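Local coordinates for glycerol Dehydrogenase (Unidentified, PDB 5XN8), which probably catalyses the NAD-dependent oxidation of glycerol to dihydroxyacetone, as a metal-dependent dehydrogenase of the iron-containing alcohol dehydrogenase family, at residues A[17-22]-A[45-50]; A[23-28]-A[55-60]. One frame throughout, in Å; residues are numbered along the deposited sequence.

Interaction 1 (A[17-22]-A[45-50]); sequences ASTLFG and GDKVLN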
ATOM      1  N   ALA A  17      -8.918 -16.267 -40.769  1.00 30.66           N
ATOM      2  CA  ALA A  17     -10.285 -15.750 -40.685  1.00 30.36           C
ATOM      3  C   ALA A  17     -10.884 -15.401 -42.048  1.00 30.95           C
ATOM      4  O   ALA A  17     -12.100 -15.466 -42.219  1.00 30.95           O
ATOM      5  CB  ALA A  17     -10.345 -14.544 -39.761  1.00 30.54           C
ATOM      6  N   SER A  18     -10.047 -15.058 -43.021  1.00 30.14           N
ATOM      7  CA  SER A  18     -10.516 -14.712 -44.366  1.00 30.65           C
ATOM      8  C   SER A  18     -11.034 -15.924 -45.167  1.00 32.07           C
ATOM      9  O   SER A  18     -11.758 -15.753 -46.156  1.00 29.83           O
ATOM     10  CB  SER A  18      -9.420 -13.980 -45.146  1.00 31.01           C
ATOM     11  OG  SER A  18      -8.180 -14.679 -45.128  1.00 30.86           O
ATOM     12  N   THR A  19     -10.643 -17.131 -44.738  1.00 33.60           N
ATOM     13  CA  THR A  19     -11.129 -18.392 -45.307  1.00 34.55           C
ATOM     14  C   THR A  19     -12.147 -19.131 -44.413  1.00 34.64           C
ATOM     15  O   THR A  19     -12.682 -20.162 -44.825  1.00 36.42           O
ATOM     16  CB  THR A  19      -9.948 -19.347 -45.578  1.00 35.05           C
ATOM     17  OG1 THR A  19      -9.121 -19.425 -44.408  1.00 35.09           O
ATOM     18  CG2 THR A  19      -9.128 -18.854 -46.778  1.00 35.10           C
ATOM     19  N   LEU A  20     -12.411 -18.614 -43.208  1.00 33.13           N
ATOM     20  CA  LEU A  20     -13.345 -19.224 -42.254  1.00 32.63           C
ATOM     21  C   LEU A  20     -14.644 -18.436 -42.022  1.00 31.92           C
ATOM     22  O   LEU A  20     -15.544 -18.936 -41.341  1.00 32.79           O
ATOM     23  CB  LEU A  20     -12.638 -19.428 -40.904  1.00 32.02           C
ATOM     24  CG  LEU A  20     -11.528 -20.474 -40.849  1.00 33.06           C
ATOM     25  CD1 LEU A  20     -10.820 -20.392 -39.500  1.00 33.41           C
ATOM     26  CD2 LEU A  20     -12.072 -21.877 -41.091  1.00 33.93           C
ATOM     27  N   PHE A  21     -14.755 -17.234 -42.581  1.00 30.54           N
ATOM     28  CA  PHE A  21     -15.905 -16.349 -42.317  1.00 30.29           C
ATOM     29  C   PHE A  21     -17.141 -16.683 -43.155  1.00 31.31           C
ATOM     30  O   PHE A  21     -18.201 -16.097 -42.931  1.00 32.42           O
ATOM     31  CB  PHE A  21     -15.494 -14.877 -42.491  1.00 29.45           C
ATOM     32  CG  PHE A  21     -15.575 -14.361 -43.914  1.00 29.46           C
ATOM     33  CD1 PHE A  21     -14.563 -14.614 -44.845  1.00 29.63           C
ATOM     34  CD2 PHE A  21     -16.654 -13.587 -44.309  1.00 29.07           C
ATOM     35  CE1 PHE A  21     -14.648 -14.124 -46.137  1.00 30.31           C
ATOM     36  CE2 PHE A  21     -16.753 -13.101 -45.610  1.00 29.44           C
ATOM     37  CZ  PHE A  21     -15.745 -13.364 -46.524  1.00 29.99           C
ATOM     38  N   GLY A  22     -17.011 -17.614 -44.102  1.00 32.16           N
ATOM     39  CA  GLY A  22     -18.111 -17.997 -44.979  1.00 33.02           C
ATOM     40  C   GLY A  22     -19.340 -18.541 -44.271  1.00 34.07           C
ATOM     41  O   GLY A  22     -20.465 -18.321 -44.726  1.00 35.95           O
ATOM     42  N   GLY A  45      -7.243 -12.299 -52.244  1.00 42.42           N
ATOM     43  CA  GLY A  45      -8.524 -12.361 -52.941  1.00 42.02           C
ATOM     44  C   GLY A  45      -8.902 -13.767 -53.365  1.00 43.96           C
ATOM     45  O   GLY A  45     -10.042 -14.198 -53.154  1.00 46.23           O
ATOM     46  N   ASP A  46      -7.944 -14.481 -53.956  1.00 44.52           N
ATOM     47  CA  ASP A  46      -8.185 -15.841 -54.453  1.00 44.74           C
ATOM     48  C   ASP A  46      -8.543 -16.841 -53.348  1.00 44.59           C
ATOM     49  O   ASP A  46      -9.370 -17.733 -53.581  1.00 42.92           O
ATOM     50  CB  ASP A  46      -6.977 -16.341 -55.265  1.00 45.08           C
ATOM     51  CG  ASP A  46      -6.806 -15.591 -56.582  1.00 45.99           C
ATOM     52  OD1 ASP A  46      -7.800 -15.493 -57.332  1.00 48.03           O
ATOM     53  OD2 ASP A  46      -5.680 -15.114 -56.894  1.00 45.56           O
ATOM     54  N   LYS A  47      -7.939 -16.690 -52.163  1.00 44.36           N
ATOM     55  CA  LYS A  47      -8.291 -17.537 -51.011  1.00 45.33           C
ATOM     56  C   LYS A  47      -9.704 -17.262 -50.497  1.00 44.06           C
ATOM     57  O   LYS A  47     -10.439 -18.192 -50.188  1.00 43.17           O
ATOM     58  CB  LYS A  47      -7.272 -17.421 -49.861  1.00 47.16           C
ATOM     59  CG  LYS A  47      -7.131 -16.095 -49.133  1.00 47.84           C
ATOM     60  CD  LYS A  47      -6.206 -16.231 -47.938  1.00 47.76           C
ATOM     61  CE  LYS A  47      -4.765 -16.504 -48.354  1.00 49.57           C
ATOM     62  NZ  LYS A  47      -3.825 -16.402 -47.207  1.00 50.07           N
ATOM     63  N   VAL A  48     -10.068 -15.984 -50.413  1.00 43.11           N
ATOM     64  CA  VAL A  48     -11.404 -15.550 -49.950  1.00 40.76           C
ATOM     65  C   VAL A  48     -12.502 -16.095 -50.850  1.00 41.38           C
ATOM     66  O   VAL A  48     -13.513 -16.594 -50.359  1.00 42.18           O
ATOM     67  CB  VAL A  48     -11.508 -14.002 -49.877  1.00 39.56           C
ATOM     68  CG1 VAL A  48     -12.950 -13.523 -49.709  1.00 37.83           C
ATOM     69  CG2 VAL A  48     -10.651 -13.466 -48.741  1.00 38.26           C
ATOM     70  N   LEU A  49     -12.297 -15.987 -52.159  1.00 41.70           N
ATOM     71  CA  LEU A  49     -13.252 -16.502 -53.133  1.00 41.93           C
ATOM     72  C   LEU A  49     -13.418 -18.021 -53.036  1.00 42.03           C
ATOM     73  O   LEU A  49     -14.543 -18.515 -53.063  1.00 42.23           O
ATOM     74  CB  LEU A  49     -12.855 -16.099 -54.562  1.00 42.49           C
ATOM     75  CG  LEU A  49     -12.920 -14.601 -54.887  1.00 42.51           C
ATOM     76  CD1 LEU A  49     -12.214 -14.302 -56.204  1.00 42.94           C
ATOM     77  CD2 LEU A  49     -14.353 -14.090 -54.915  1.00 42.69           C
ATOM     78  N   ASN A  50     -12.310 -18.752 -52.914  1.00 42.54           N
ATOM     79  CA  ASN A  50     -12.358 -20.219 -52.750  1.00 43.21           C
ATOM     80  C   ASN A  50     -13.097 -20.648 -51.476  1.00 41.22           C
ATOM     81  O   ASN A  50     -13.824 -21.642 -51.484  1.00 40.67           O
ATOM     82  CB  ASN A  50     -10.953 -20.836 -52.750  1.00 43.47           C
ATOM     83  CG  ASN A  50     -10.321 -20.885 -54.137  1.00 45.87           C
ATOM     84  OD1 ASN A  50     -11.004 -20.804 -55.169  1.00 46.74           O
ATOM     85  ND2 ASN A  50      -9.000 -21.032 -54.168  1.00 45.19           N
TER
HETATM   86  O   HOH W   1     -13.929 -17.165 -47.618  1.00 18.34           O

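Interaction 2 (A[23-28]-A[55-60]); sequences AYAKNL and HDISLH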
ATOM      1  N   ALA A  23     -19.126 -19.252 -43.167  1.00 34.00           N
ATOM      2  CA  ALA A  23     -20.220 -19.800 -42.355  1.00 34.68           C
ATOM      3  C   ALA A  23     -21.200 -18.713 -41.927  1.00 34.54           C
ATOM      4  O   ALA A  23     -22.413 -18.870 -42.062  1.00 36.08           O
ATOM      5  CB  ALA A  23     -19.660 -20.515 -41.129  1.00 35.17           C
ATOM      6  N   TYR A  24     -20.661 -17.597 -41.445  1.00 33.73           N
ATOM      7  CA  TYR A  24     -21.478 -16.481 -40.975  1.00 32.77           C
ATOM      8  C   TYR A  24     -21.994 -15.630 -42.135  1.00 32.82           C
ATOM      9  O   TYR A  24     -23.110 -15.111 -42.075  1.00 32.11           O
ATOM     10  CB  TYR A  24     -20.694 -15.608 -39.994  1.00 32.51           C
ATOM     11  CG  TYR A  24     -20.148 -16.351 -38.783  1.00 32.23           C
ATOM     12  CD1 TYR A  24     -18.915 -16.984 -38.838  1.00 32.50           C
ATOM     13  CD2 TYR A  24     -20.847 -16.385 -37.568  1.00 33.42           C
ATOM     14  CE1 TYR A  24     -18.383 -17.641 -37.731  1.00 32.39           C
ATOM     15  CE2 TYR A  24     -20.338 -17.041 -36.459  1.00 33.25           C
ATOM     16  CZ  TYR A  24     -19.103 -17.673 -36.541  1.00 33.11           C
ATOM     17  OH  TYR A  24     -18.576 -18.328 -35.447  1.00 32.48           O
ATOM     18  N   ALA A  25     -21.181 -15.488 -43.183  1.00 32.23           N
ATOM     19  CA  ALA A  25     -21.546 -14.706 -44.369  1.00 32.54           C
ATOM     20  C   ALA A  25     -22.717 -15.311 -45.133  1.00 33.03           C
ATOM     21  O   ALA A  25     -23.588 -14.585 -45.608  1.00 33.07           O
ATOM     22  CB  ALA A  25     -20.339 -14.554 -45.289  1.00 32.27           C
ATOM     23  N   LYS A  26     -22.736 -16.639 -45.233  1.00 34.40           N
ATOM     24  CA  LYS A  26     -23.846 -17.387 -45.845  1.00 36.25           C
ATOM     25  C   LYS A  26     -25.243 -16.942 -45.378  1.00 36.89           C
ATOM     26  O   LYS A  26     -26.175 -16.886 -46.189  1.00 38.30           O
ATOM     27  CB  LYS A  26     -23.654 -18.886 -45.593  1.00 38.00           C
ATOM     28  CG  LYS A  26     -24.741 -19.794 -46.165  1.00 39.69           C
ATOM     29  CD  LYS A  26     -24.406 -21.286 -46.153  1.00 42.03           C
ATOM     30  CE  LYS A  26     -23.212 -21.715 -45.285  1.00 43.35           C
ATOM     31  NZ  LYS A  26     -22.724 -23.056 -45.702  1.00 45.44           N
ATOM     32  N   ASN A  27     -25.379 -16.637 -44.087  1.00 36.26           N
ATOM     33  CA  ASN A  27     -26.647 -16.161 -43.510  1.00 35.89           C
ATOM     34  C   ASN A  27     -26.992 -14.703 -43.847  1.00 35.51           C
ATOM     35  O   ASN A  27     -28.142 -14.295 -43.673  1.00 34.36           O
ATOM     36  CB  ASN A  27     -26.642 -16.333 -41.978  1.00 35.31           C
ATOM     37  CG  ASN A  27     -26.521 -17.786 -41.549  1.00 34.87           C
ATOM     38  OD1 ASN A  27     -25.590 -18.157 -40.842  1.00 35.60           O
ATOM     39  ND2 ASN A  27     -27.457 -18.608 -41.976  1.00 34.94           N
ATOM     40  N   LEU A  28     -26.015 -13.915 -44.298  1.00 35.39           N
ATOM     41  CA  LEU A  28     -26.261 -12.516 -44.705  1.00 36.09           C
ATOM     42  C   LEU A  28     -26.800 -12.412 -46.129  1.00 36.62           C
ATOM     43  O   LEU A  28     -27.693 -11.605 -46.402  1.00 37.66           O
ATOM     44  CB  LEU A  28     -24.995 -11.653 -44.584  1.00 36.43           C
ATOM     45  CG  LEU A  28     -24.528 -11.233 -43.187  1.00 35.79           C
ATOM     46  CD1 LEU A  28     -23.225 -10.471 -43.298  1.00 35.38           C
ATOM     47  CD2 LEU A  28     -25.584 -10.397 -42.477  1.00 36.73           C
ATOM     48  N   HIS A  55     -18.538 -22.708 -48.982  1.00 48.18           N
ATOM     49  CA  HIS A  55     -19.839 -22.621 -48.290  1.00 47.76           C
ATOM     50  C   HIS A  55     -21.024 -22.324 -49.234  1.00 47.78           C
ATOM     51  O   HIS A  55     -22.065 -21.851 -48.781  1.00 49.29           O
ATOM     52  CB  HIS A  55     -19.809 -21.580 -47.155  1.00 47.07           C
ATOM     53  CG  HIS A  55     -18.789 -21.853 -46.092  1.00 46.99           C
ATOM     54  ND1 HIS A  55     -17.514 -21.339 -46.159  1.00 48.42           N
ATOM     55  CD2 HIS A  55     -18.859 -22.539 -44.925  1.00 47.48           C
ATOM     56  CE1 HIS A  55     -16.834 -21.708 -45.086  1.00 48.42           C
ATOM     57  NE2 HIS A  55     -17.626 -22.440 -44.324  1.00 47.02           N
ATOM     58  N   ASP A  56     -20.875 -22.616 -50.528  1.00 48.18           N
ATOM     59  CA  ASP A  56     -21.948 -22.450 -51.523  1.00 50.03           C
ATOM     60  C   ASP A  56     -22.488 -21.012 -51.582  1.00 47.85           C
ATOM     61  O   ASP A  56     -23.660 -20.752 -51.310  1.00 48.24           O
ATOM     62  CB  ASP A  56     -23.072 -23.468 -51.261  1.00 51.61           C
ATOM     63  CG  ASP A  56     -23.964 -23.691 -52.476  1.00 53.83           C
ATOM     64  OD1 ASP A  56     -23.440 -24.035 -53.557  1.00 57.30           O
ATOM     65  OD2 ASP A  56     -25.197 -23.507 -52.342  1.00 55.40           O
ATOM     66  N   ILE A  57     -21.597 -20.089 -51.925  1.00 45.58           N
ATOM     67  CA  ILE A  57     -21.939 -18.676 -52.098  1.00 44.46           C
ATOM     68  C   ILE A  57     -21.421 -18.253 -53.469  1.00 43.83           C
ATOM     69  O   ILE A  57     -20.249 -18.445 -53.774  1.00 43.40           O
ATOM     70  CB  ILE A  57     -21.313 -17.796 -50.981  1.00 42.53           C
ATOM     71  CG1 ILE A  57     -21.670 -18.350 -49.595  1.00 42.58           C
ATOM     72  CG2 ILE A  57     -21.771 -16.343 -51.095  1.00 42.64           C
ATOM     73  CD1 ILE A  57     -21.197 -17.501 -48.441  1.00 41.86           C
ATOM     74  N   SER A  58     -22.309 -17.694 -54.287  1.00 45.30           N
ATOM     75  CA  SER A  58     -21.966 -17.225 -55.636  1.00 45.59           C
ATOM     76  C   SER A  58     -21.219 -15.896 -55.539  1.00 44.61           C
ATOM     77  O   SER A  58     -21.573 -15.053 -54.721  1.00 44.80           O
ATOM     78  CB  SER A  58     -23.237 -17.063 -56.478  1.00 46.89           C
ATOM     79  OG  SER A  58     -22.946 -16.537 -57.762  1.00 47.50           O
ATOM     80  N   LEU A  59     -20.188 -15.713 -56.366  1.00 42.72           N
ATOM     81  CA  LEU A  59     -19.327 -14.526 -56.292  1.00 41.43           C
ATOM     82  C   LEU A  59     -18.967 -13.968 -57.657  1.00 39.62           C
ATOM     83  O   LEU A  59     -18.826 -14.705 -58.626  1.00 38.23           O
ATOM     84  CB  LEU A  59     -18.011 -14.863 -55.591  1.00 42.50           C
ATOM     85  CG  LEU A  59     -18.060 -15.392 -54.161  1.00 41.46           C
ATOM     86  CD1 LEU A  59     -16.953 -16.399 -53.873  1.00 42.44           C
ATOM     87  CD2 LEU A  59     -18.052 -14.242 -53.163  1.00 41.68           C
ATOM     88  N   HIS A  60     -18.812 -12.649 -57.701  1.00 38.15           N
ATOM     89  CA  HIS A  60     -18.116 -11.977 -58.786  1.00 38.39           C
ATOM     90  C   HIS A  60     -17.090 -11.006 -58.185  1.00 37.73           C
ATOM     91  O   HIS A  60     -17.453 -10.086 -57.447  1.00 35.18           O
ATOM     92  CB  HIS A  60     -19.095 -11.287 -59.732  1.00 38.82           C
ATOM     93  CG  HIS A  60     -18.436 -10.320 -60.662  1.00 38.96           C
ATOM     94  ND1 HIS A  60     -17.557 -10.717 -61.646  1.00 39.59           N
ATOM     95  CD2 HIS A  60     -18.495  -8.973 -60.739  1.00 38.76           C
ATOM     96  CE1 HIS A  60     -17.098  -9.660 -62.287  1.00 39.70           C
ATOM     97  NE2 HIS A  60     -17.652  -8.586 -61.755  1.00 39.74           N
TER

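Interaction 1 (A[17-22]-A[45-50])
S18 meets the helix 38-54 at V48 and K47. Its CB lies 3.8 Å from V48 CG2, and the same methyl sits 3.6 Å from the S18 carbonyl O, so one branch of the valine fills the corner between the serine side chain and its own backbone. S18 OG, placed between the backbone N and the carbonyl carbon (chi1 51°), touches K47 CD at 3.8 Å without bonding to it; its hydrogen-bond partner is D153 OD2, at the end of strand 149-153. At T19 the side chain splits its roles. OG1 turns back to the carbonyl of D16, while CG2 reaches the helix, 3.7 Å from K47 O and 3.9 Å from K47 CB, against the aliphatic part of the lysine. F21 meets V48 with its ring edge: V48 CG1 lies near the ring plane, 4.0 Å from F21 CE1. The phenylalanine side chain also packs on strands 111-115 and 149-153. V48 thus uses both methyls, CG2 on S18 and CG1 on F21. A water joins the two backbones, donating to S18 O at 3.0 Å and to V48 O at 2.8 Å. The contact is therefore held mainly by van der Waals packing, its one polar link being this water, which bridges two acceptors that could not bond each other directly.

Interaction 2 (A[23-28]-A[55-60])
The short helix 22-25 and the helical residues that follow it run past the turn leading into strand 58-63, with the CA atoms of A23 and H55 and those of K26 and I57 6.6 and 6.7 Å apart. H55 presents one ring face to the start of this segment: A23 N stands 3.6 Å above the ring plane, over its centre. The ring is also tied to its own side of the contact, since ND1 is hydrogen-bonded to the carbonyl of G51 in helix 38-54. K26 approaches the same histidine differently, the two side chains crossing at about a right angle. Its CG is anti to the backbone N (chi1 180°), and the chain bends at chi3 (14°), a nearly eclipsed torsion. NZ lies near the imidazole plane at the ring's edge and gives a weak hydrogen bond to H55 O at 3.4 Å; it also lies 3.6 Å from H55 CB. Deeper in, I57 closes the contact with the tip of its longer branch: CD1 is 3.7 Å from K26 N and 4.4 Å from A25 CB. I57 also packs on L52 of helix 38-54 and on F32 of strand 31-36, which carries this apolar patch into the body of the domain. Across this partly buried junction, the segment before strand 31-36 meets the loop between helix and second strand of the beta-alpha-beta crossover in which helix 38-54 links parallel strands 31-36 and 58-63 of the Rossmann-like N-terminal domain.

Overall arrangement
Interactions 1 and 2 join the same two parts of the chain in succession: helices 17-20 and 22-25 follow one another on one side, helix 38-54 and strand 58-63 on the other. Their centres are about 10 Å apart, and they touch directly, G22 CA lying 3.6 Å from H55 ND1. Interaction 1 is the more buried, a largely apolar fit with a bridging water, and its S18 side chain is about 7 Å from that of T116, a probable NAD-binding residue. Interaction 2 lies away from the cofactor and metal sites and mixes a buried isoleucine with an exposed lysine and a histidine ring. Residues in the first segment of each also reach the second subunit.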